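Local coordinates for putative Lipoprotein (Shewanella oneidensis, PDB 3U24) that is of unknown function but binds zinc and calcium ions, belongs to the DUF885 family and is probably related to metallopeptidases, at residues Y264-M278 / Y466-Y480. Sequence-based numbering, arbitrary orientation. Where two conformers were deposited one is given.
With ZN (zinc ion), chain L.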
loop_
_atom_site.group_PDB
_atom_site.type_symbol
_atom_site.label_atom_id
_atom_site.label_comp_id
_atom_site.label_asym_id
_atom_site.label_seq_id
_atom_site.Cartn_x
_atom_site.Cartn_y
_atom_site.Cartn_z
ATOM N N TYR A 264 15.026 -2.805 -11.767
ATOM C CA TYR A 264 15.738 -3.981 -11.246
ATOM C C TYR A 264 17.245 -3.793 -11.406
ATOM O O TYR A 264 17.987 -4.013 -10.478
ATOM C CB TYR A 264 15.318 -5.237 -11.993
ATOM C CG TYR A 264 16.202 -6.450 -11.749
ATOM C CD1 TYR A 264 16.044 -7.223 -10.617
ATOM C CD2 TYR A 264 17.163 -6.846 -12.689
ATOM C CE1 TYR A 264 16.836 -8.329 -10.408
ATOM C CE2 TYR A 264 17.950 -7.944 -12.497
ATOM C CZ TYR A 264 17.779 -8.688 -11.339
ATOM O OH TYR A 264 18.548 -9.794 -11.121
ATOM N N GLN A 265 17.680 -3.384 -12.584
ATOM C CA GLN A 265 19.108 -3.178 -12.819
ATOM C C GLN A 265 19.672 -2.103 -11.884
ATOM O O GLN A 265 20.738 -2.290 -11.300
ATOM C CB GLN A 265 19.401 -2.869 -14.300
ATOM C CG GLN A 265 19.008 -4.053 -15.216
ATOM C CD GLN A 265 19.111 -3.743 -16.724
ATOM O OE1 GLN A 265 18.908 -2.592 -17.176
ATOM N NE2 GLN A 265 19.443 -4.768 -17.499
ATOM N N LYS A 266 18.935 -1.014 -11.684
ATOM C CA LYS A 266 19.335 -0.023 -10.704
ATOM C C LYS A 266 19.366 -0.609 -9.274
ATOM O O LYS A 266 20.239 -0.247 -8.465
ATOM C CB LYS A 266 18.425 1.204 -10.735
ATOM C CG LYS A 266 18.633 2.173 -11.908
ATOM C CD LYS A 266 17.502 3.227 -11.889
ATOM C CE LYS A 266 17.365 3.991 -13.201
ATOM N NZ LYS A 266 18.462 4.990 -13.253
ATOM N N ALA A 267 18.405 -1.464 -8.954
ATOM C CA ALA A 267 18.313 -2.036 -7.588
ATOM C C ALA A 267 19.533 -2.935 -7.308
ATOM O O ALA A 267 20.126 -2.887 -6.227
ATOM C CB ALA A 267 16.991 -2.792 -7.384
HETATM N N MSE A 268 19.949 -3.669 -8.329
HETATM C CA MSE A 268 21.149 -4.548 -8.222
HETATM C C MSE A 268 22.405 -3.748 -7.962
HETATM O O MSE A 268 23.203 -4.138 -7.135
HETATM C CB MSE A 268 21.335 -5.407 -9.479
HETATM C CG MSE A 268 20.293 -6.535 -9.646
HETATM SE SE MSE A 268 20.351 -7.979 -8.311
HETATM C CE MSE A 268 21.837 -9.013 -9.144
ATOM N N VAL A 269 22.593 -2.639 -8.664
ATOM C CA VAL A 269 23.732 -1.749 -8.414
ATOM C C VAL A 269 23.640 -1.086 -7.016
ATOM O O VAL A 269 24.609 -1.070 -6.264
ATOM C CB VAL A 269 23.900 -0.704 -9.564
ATOM C CG1 VAL A 269 24.919 0.382 -9.197
ATOM C CG2 VAL A 269 24.310 -1.411 -10.888
ATOM N N ASP A 270 22.474 -0.586 -6.635
ATOM C CA ASP A 270 22.358 0.044 -5.328
ATOM C C ASP A 270 22.671 -0.940 -4.186
ATOM O O ASP A 270 23.315 -0.575 -3.213
ATOM C CB ASP A 270 20.971 0.687 -5.100
ATOM C CG ASP A 270 20.893 2.142 -5.530
ATOM O OD1 ASP A 270 21.923 2.886 -5.574
ATOM O OD2 ASP A 270 19.748 2.560 -5.817
ATOM N N LYS A 271 22.215 -2.175 -4.318
ATOM C CA LYS A 271 22.496 -3.209 -3.312
ATOM C C LYS A 271 23.986 -3.313 -3.075
ATOM O O LYS A 271 24.437 -3.232 -1.961
ATOM C CB LYS A 271 21.911 -4.572 -3.706
ATOM C CG LYS A 271 22.206 -5.691 -2.710
ATOM C CD LYS A 271 21.713 -7.060 -3.170
ATOM C CE LYS A 271 22.525 -7.669 -4.316
ATOM N NZ LYS A 271 23.831 -8.291 -3.957
ATOM N N ASP A 272 24.751 -3.417 -4.140
ATOM C CA ASP A 272 26.208 -3.462 -4.005
ATOM C C ASP A 272 26.817 -2.210 -3.376
ATOM O O ASP A 272 27.665 -2.339 -2.500
ATOM C CB ASP A 272 26.895 -3.786 -5.353
ATOM C CG ASP A 272 26.522 -5.186 -5.889
ATOM O OD1 ASP A 272 26.177 -6.073 -5.075
ATOM O OD2 ASP A 272 26.599 -5.419 -7.122
ATOM N N ARG A 273 26.396 -1.032 -3.822
ATOM C CA ARG A 273 26.916 0.227 -3.280
ATOM C C ARG A 273 26.640 0.302 -1.761
ATOM O O ARG A 273 27.544 0.589 -0.968
ATOM C CB ARG A 273 26.295 1.456 -4.012
ATOM C CG ARG A 273 26.544 2.827 -3.332
ATOM C CD ARG A 273 25.767 4.052 -3.892
ATOM N NE ARG A 273 24.310 4.025 -3.624
ATOM C CZ ARG A 273 23.716 4.324 -2.467
ATOM N NH1 ARG A 273 22.386 4.214 -2.392
ATOM N NH2 ARG A 273 24.435 4.718 -1.404
ATOM N N VAL A 274 25.400 0.004 -1.370
ATOM C CA VAL A 274 24.970 0.094 0.031
ATOM C C VAL A 274 25.767 -0.890 0.911
ATOM O O VAL A 274 26.362 -0.473 1.892
ATOM C CB VAL A 274 23.429 -0.084 0.198
ATOM C CG1 VAL A 274 23.076 -0.344 1.660
ATOM C CG2 VAL A 274 22.659 1.142 -0.345
ATOM N N GLN A 275 25.838 -2.160 0.508
ATOM C CA GLN A 275 26.626 -3.175 1.222
ATOM C C GLN A 275 28.111 -2.792 1.378
ATOM O O GLN A 275 28.691 -2.997 2.434
ATOM C CB GLN A 275 26.506 -4.558 0.557
ATOM C CG GLN A 275 25.124 -5.212 0.694
ATOM C CD GLN A 275 24.976 -6.510 -0.093
ATOM O OE1 GLN A 275 25.725 -6.773 -1.014
ATOM N NE2 GLN A 275 24.001 -7.313 0.264
ATOM N N GLY A 276 28.696 -2.201 0.340
ATOM C CA GLY A 276 30.076 -1.714 0.382
ATOM C C GLY A 276 30.243 -0.629 1.426
ATOM O O GLY A 276 31.216 -0.661 2.177
ATOM N N GLU A 277 29.306 0.330 1.486
ATOM C CA GLU A 277 29.372 1.358 2.523
ATOM C C GLU A 277 29.205 0.771 3.928
ATOM O O GLU A 277 29.931 1.157 4.857
ATOM C CB GLU A 277 28.342 2.448 2.297
ATOM C CG GLU A 277 28.645 3.240 1.025
ATOM C CD GLU A 277 30.041 3.830 1.024
ATOM O OE1 GLU A 277 30.312 4.654 1.916
ATOM O OE2 GLU A 277 30.873 3.433 0.166
HETATM N N MSE A 278 28.271 -0.161 4.076
HETATM C CA MSE A 278 28.111 -0.861 5.341
HETATM C C MSE A 278 29.382 -1.609 5.785
HETATM O O MSE A 278 29.678 -1.635 6.988
HETATM C CB MSE A 278 26.952 -1.847 5.277
HETATM C CG MSE A 278 25.606 -1.183 5.173
HETATM SE SE MSE A 278 24.220 -2.491 4.814
HETATM C CE MSE A 278 23.777 -2.900 6.707
ATOM N N TYR A 466 21.279 2.145 6.379
ATOM C CA TYR A 466 21.567 1.295 5.253
ATOM C C TYR A 466 20.852 -0.065 5.322
ATOM O O TYR A 466 20.368 -0.545 4.288
ATOM C CB TYR A 466 23.054 1.104 5.096
ATOM C CG TYR A 466 23.801 2.293 4.518
ATOM C CD1 TYR A 466 23.343 2.951 3.399
ATOM C CD2 TYR A 466 25.025 2.696 5.062
ATOM C CE1 TYR A 466 24.065 3.993 2.832
ATOM C CE2 TYR A 466 25.726 3.766 4.546
ATOM C CZ TYR A 466 25.259 4.392 3.413
ATOM O OH TYR A 466 25.956 5.437 2.888
ATOM N N LYS A 467 20.720 -0.665 6.508
ATOM C CA LYS A 467 20.020 -1.950 6.589
ATOM C C LYS A 467 18.561 -1.739 6.187
ATOM O O LYS A 467 17.969 -2.555 5.442
ATOM C CB LYS A 467 20.097 -2.608 7.986
ATOM C CG LYS A 467 19.111 -3.758 8.186
ATOM C CD LYS A 467 19.008 -4.207 9.634
ATOM C CE LYS A 467 18.001 -5.354 9.844
ATOM N NZ LYS A 467 16.612 -4.852 10.185
ATOM N N TRP A 468 18.005 -0.643 6.692
ATOM C CA TRP A 468 16.655 -0.219 6.352
ATOM C C TRP A 468 16.483 0.040 4.873
ATOM O O TRP A 468 15.543 -0.429 4.265
ATOM C CB TRP A 468 16.372 1.024 7.172
ATOM C CG TRP A 468 14.959 1.497 7.290
ATOM C CD1 TRP A 468 14.391 2.616 6.678
ATOM C CD2 TRP A 468 13.911 0.970 8.166
ATOM N NE1 TRP A 468 13.083 2.787 7.090
ATOM C CE2 TRP A 468 12.738 1.837 7.973
ATOM C CE3 TRP A 468 13.817 -0.109 9.037
ATOM C CZ2 TRP A 468 11.546 1.618 8.631
ATOM C CZ3 TRP A 468 12.604 -0.321 9.694
ATOM C CH2 TRP A 468 11.498 0.529 9.499
ATOM N N ASN A 469 17.414 0.742 4.258
ATOM C CA ASN A 469 17.362 0.957 2.819
ATOM C C ASN A 469 17.407 -0.352 2.043
ATOM O O ASN A 469 16.723 -0.494 1.011
ATOM C CB ASN A 469 18.536 1.850 2.389
ATOM C CG ASN A 469 18.295 2.596 1.077
ATOM O OD1 ASN A 469 19.198 2.686 0.275
ATOM N ND2 ASN A 469 17.103 3.167 0.881
ATOM N N LEU A 470 18.211 -1.313 2.506
ATOM C CA LEU A 470 18.259 -2.620 1.837
ATOM C C LEU A 470 16.886 -3.319 1.739
ATOM O O LEU A 470 16.611 -4.013 0.762
ATOM C CB LEU A 470 19.286 -3.558 2.485
ATOM C CG LEU A 470 20.749 -3.261 2.140
ATOM C CD1 LEU A 470 21.670 -4.109 3.005
ATOM C CD2 LEU A 470 21.015 -3.503 0.651
ATOM N N ARG A 471 16.019 -3.116 2.719
ATOM C CA ARG A 471 14.648 -3.663 2.667
ATOM C C ARG A 471 13.953 -3.242 1.354
ATOM O O ARG A 471 13.304 -4.037 0.657
ATOM C CB ARG A 471 13.854 -3.096 3.854
ATOM C CG ARG A 471 12.815 -3.984 4.532
ATOM C CD ARG A 471 12.444 -3.389 5.918
ATOM N NE ARG A 471 11.297 -2.454 5.878
ATOM C CZ ARG A 471 11.329 -1.130 5.607
ATOM N NH1 ARG A 471 10.179 -0.439 5.601
ATOM N NH2 ARG A 471 12.467 -0.468 5.332
ATOM N N VAL A 472 14.077 -1.954 1.056
ATOM C CA VAL A 472 13.390 -1.353 -0.064
ATOM C C VAL A 472 13.998 -1.827 -1.396
ATOM O O VAL A 472 13.276 -2.238 -2.307
ATOM C CB VAL A 472 13.418 0.182 0.117
ATOM C CG1 VAL A 472 13.049 0.874 -1.144
ATOM C CG2 VAL A 472 12.461 0.527 1.263
ATOM N N ILE A 473 15.318 -1.846 -1.453
ATOM C CA ILE A 473 16.058 -2.331 -2.612
ATOM C C ILE A 473 15.738 -3.827 -2.861
ATOM O O ILE A 473 15.336 -4.214 -3.985
ATOM C CB ILE A 473 17.589 -2.109 -2.436
ATOM C CG1 ILE A 473 17.906 -0.593 -2.261
ATOM C CG2 ILE A 473 18.356 -2.676 -3.614
ATOM C CD1 ILE A 473 19.347 -0.299 -1.834
ATOM N N CYS A 474 15.887 -4.645 -1.817
ATOM C CA CYS A 474 15.647 -6.065 -1.954
ATOM C C CYS A 474 14.176 -6.422 -2.174
ATOM O O CYS A 474 13.885 -7.456 -2.776
ATOM C CB CYS A 474 16.275 -6.864 -0.807
ATOM S SG CYS A 474 18.104 -6.713 -0.752
ATOM N N ASN A 475 13.245 -5.574 -1.761
ATOM C CA ASN A 475 11.826 -5.793 -2.116
ATOM C C ASN A 475 11.634 -5.818 -3.638
ATOM O O ASN A 475 10.831 -6.615 -4.136
ATOM C CB ASN A 475 10.903 -4.699 -1.558
ATOM C CG ASN A 475 10.510 -4.917 -0.097
ATOM O OD1 ASN A 475 10.724 -5.975 0.503
ATOM N ND2 ASN A 475 9.871 -3.900 0.466
ATOM N N THR A 476 12.355 -4.929 -4.350
ATOM C CA THR A 476 12.298 -4.809 -5.793
ATOM C C THR A 476 12.960 -5.998 -6.461
ATOM O O THR A 476 12.392 -6.598 -7.366
ATOM C CB THR A 476 12.940 -3.474 -6.277
ATOM O OG1 THR A 476 12.087 -2.418 -5.884
ATOM C CG2 THR A 476 13.120 -3.393 -7.791
ATOM N N ILE A 477 14.151 -6.342 -6.016
ATOM C CA ILE A 477 14.848 -7.538 -6.522
ATOM C C ILE A 477 13.969 -8.798 -6.397
ATOM O O ILE A 477 13.824 -9.594 -7.342
ATOM C CB ILE A 477 16.196 -7.711 -5.812
ATOM C CG1 ILE A 477 17.066 -6.503 -6.121
ATOM C CG2 ILE A 477 16.931 -8.983 -6.243
ATOM C CD1 ILE A 477 18.399 -6.515 -5.428
ATOM N N LEU A 478 13.368 -8.956 -5.243
ATOM C CA LEU A 478 12.576 -10.118 -4.933
ATOM C C LEU A 478 11.343 -10.182 -5.818
ATOM O O LEU A 478 11.057 -11.218 -6.467
ATOM C CB LEU A 478 12.155 -10.065 -3.463
ATOM C CG LEU A 478 11.156 -11.127 -2.978
ATOM C CD1 LEU A 478 11.920 -12.346 -2.543
ATOM C CD2 LEU A 478 10.316 -10.674 -1.788
ATOM N N ASP A 479 10.605 -9.074 -5.868
ATOM C CA ASP A 479 9.331 -9.103 -6.588
ATOM C C ASP A 479 9.557 -9.399 -8.076
ATOM O O ASP A 479 8.879 -10.251 -8.669
ATOM C CB ASP A 479 8.527 -7.828 -6.399
ATOM C CG ASP A 479 7.083 -7.972 -6.892
ATOM O OD1 ASP A 479 6.264 -8.645 -6.196
ATOM O OD2 ASP A 479 6.762 -7.379 -7.958
ATOM N N TYR A 480 10.554 -8.731 -8.640
ATOM C CA TYR A 480 10.903 -8.868 -10.037
ATOM C C TYR A 480 11.443 -10.250 -10.325
ATOM O O TYR A 480 11.003 -10.906 -11.269
ATOM C CB TYR A 480 11.930 -7.787 -10.433
ATOM C CG TYR A 480 12.282 -7.762 -11.905
ATOM C CD1 TYR A 480 11.489 -7.080 -12.822
ATOM C CD2 TYR A 480 13.381 -8.452 -12.389
ATOM C CE1 TYR A 480 11.804 -7.077 -14.199
ATOM C CE2 TYR A 480 13.699 -8.460 -13.748
ATOM C CZ TYR A 480 12.924 -7.755 -14.653
ATOM O OH TYR A 480 13.254 -7.758 -16.016
HETATM ZN ZN ZN L . 25.890 -7.632 -7.130
HETATM O O HOH W 1 26.370 -8.467 -5.542
HETATM O O HOH W 2 25.022 -8.584 -9.010
HETATM O O HOH W 3 24.244 -7.347 -6.745
#
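Tyr264 and Tyr480 stack in an offset fashion at one end of a helix pair that has no hydrogen bond between its two segments. Their ring centroids lie 4.7 Å apart and the planes are 25° from parallel. CB of Tyr264 also sits over the face of the Tyr480 ring, a CH-pi contact. Both tyrosines carry CG anti to the backbone N (chi1 167° for Tyr264), and the rings overlap only in part, CD2 of Tyr480 lying over one face of the Tyr264 ring. CG of selenomethionine Met268, from one turn further along the same helix as Tyr264, lies over the rim of the opposite face.

Ala267 lets the backbones approach in the middle. Ile473 CG2 packs closely on the Ala267 carbonyl, 3.2 Å from Ala267 O, and Ile473 CD1 meets Val274 CG2 tip to tip. Ile477 crosses Met268 at about a right angle, with Ile477 CD1 3.8 Å from Met268 SE.

At the other end Tyr466 is a knob among Arg273, Val274, Glu277 and Met278. Tyr466 CB is 3.4 Å from Met278 CG, and Tyr466 CE2 lies 3.7 Å from Glu277 CB. An alanine in place of Tyr466 would keep the CB contacts but is likely to leave a gap beside Glu277 and Val274 where the ring lay. Leu470 CD1 packs on SE of selenomethionine Met278 at 3.5 Å.

Lys271 lays its aliphatic part among Leu470, Ile473, Cys474 and Ile477. The chain then bends away, and NZ pairs with Glu499 and, weakly, with Asp272. Asp272, whose CB points away from segment 466-480, holds a zinc ion through both carboxylate oxygens. The axes of segments 264-278 and 466-480 come within 9.0 Å, with 138° between their N-to-C directions. This is knobs-into-holes packing of helices 260-289 and 459-485 inside the mostly helical DUF885 fold.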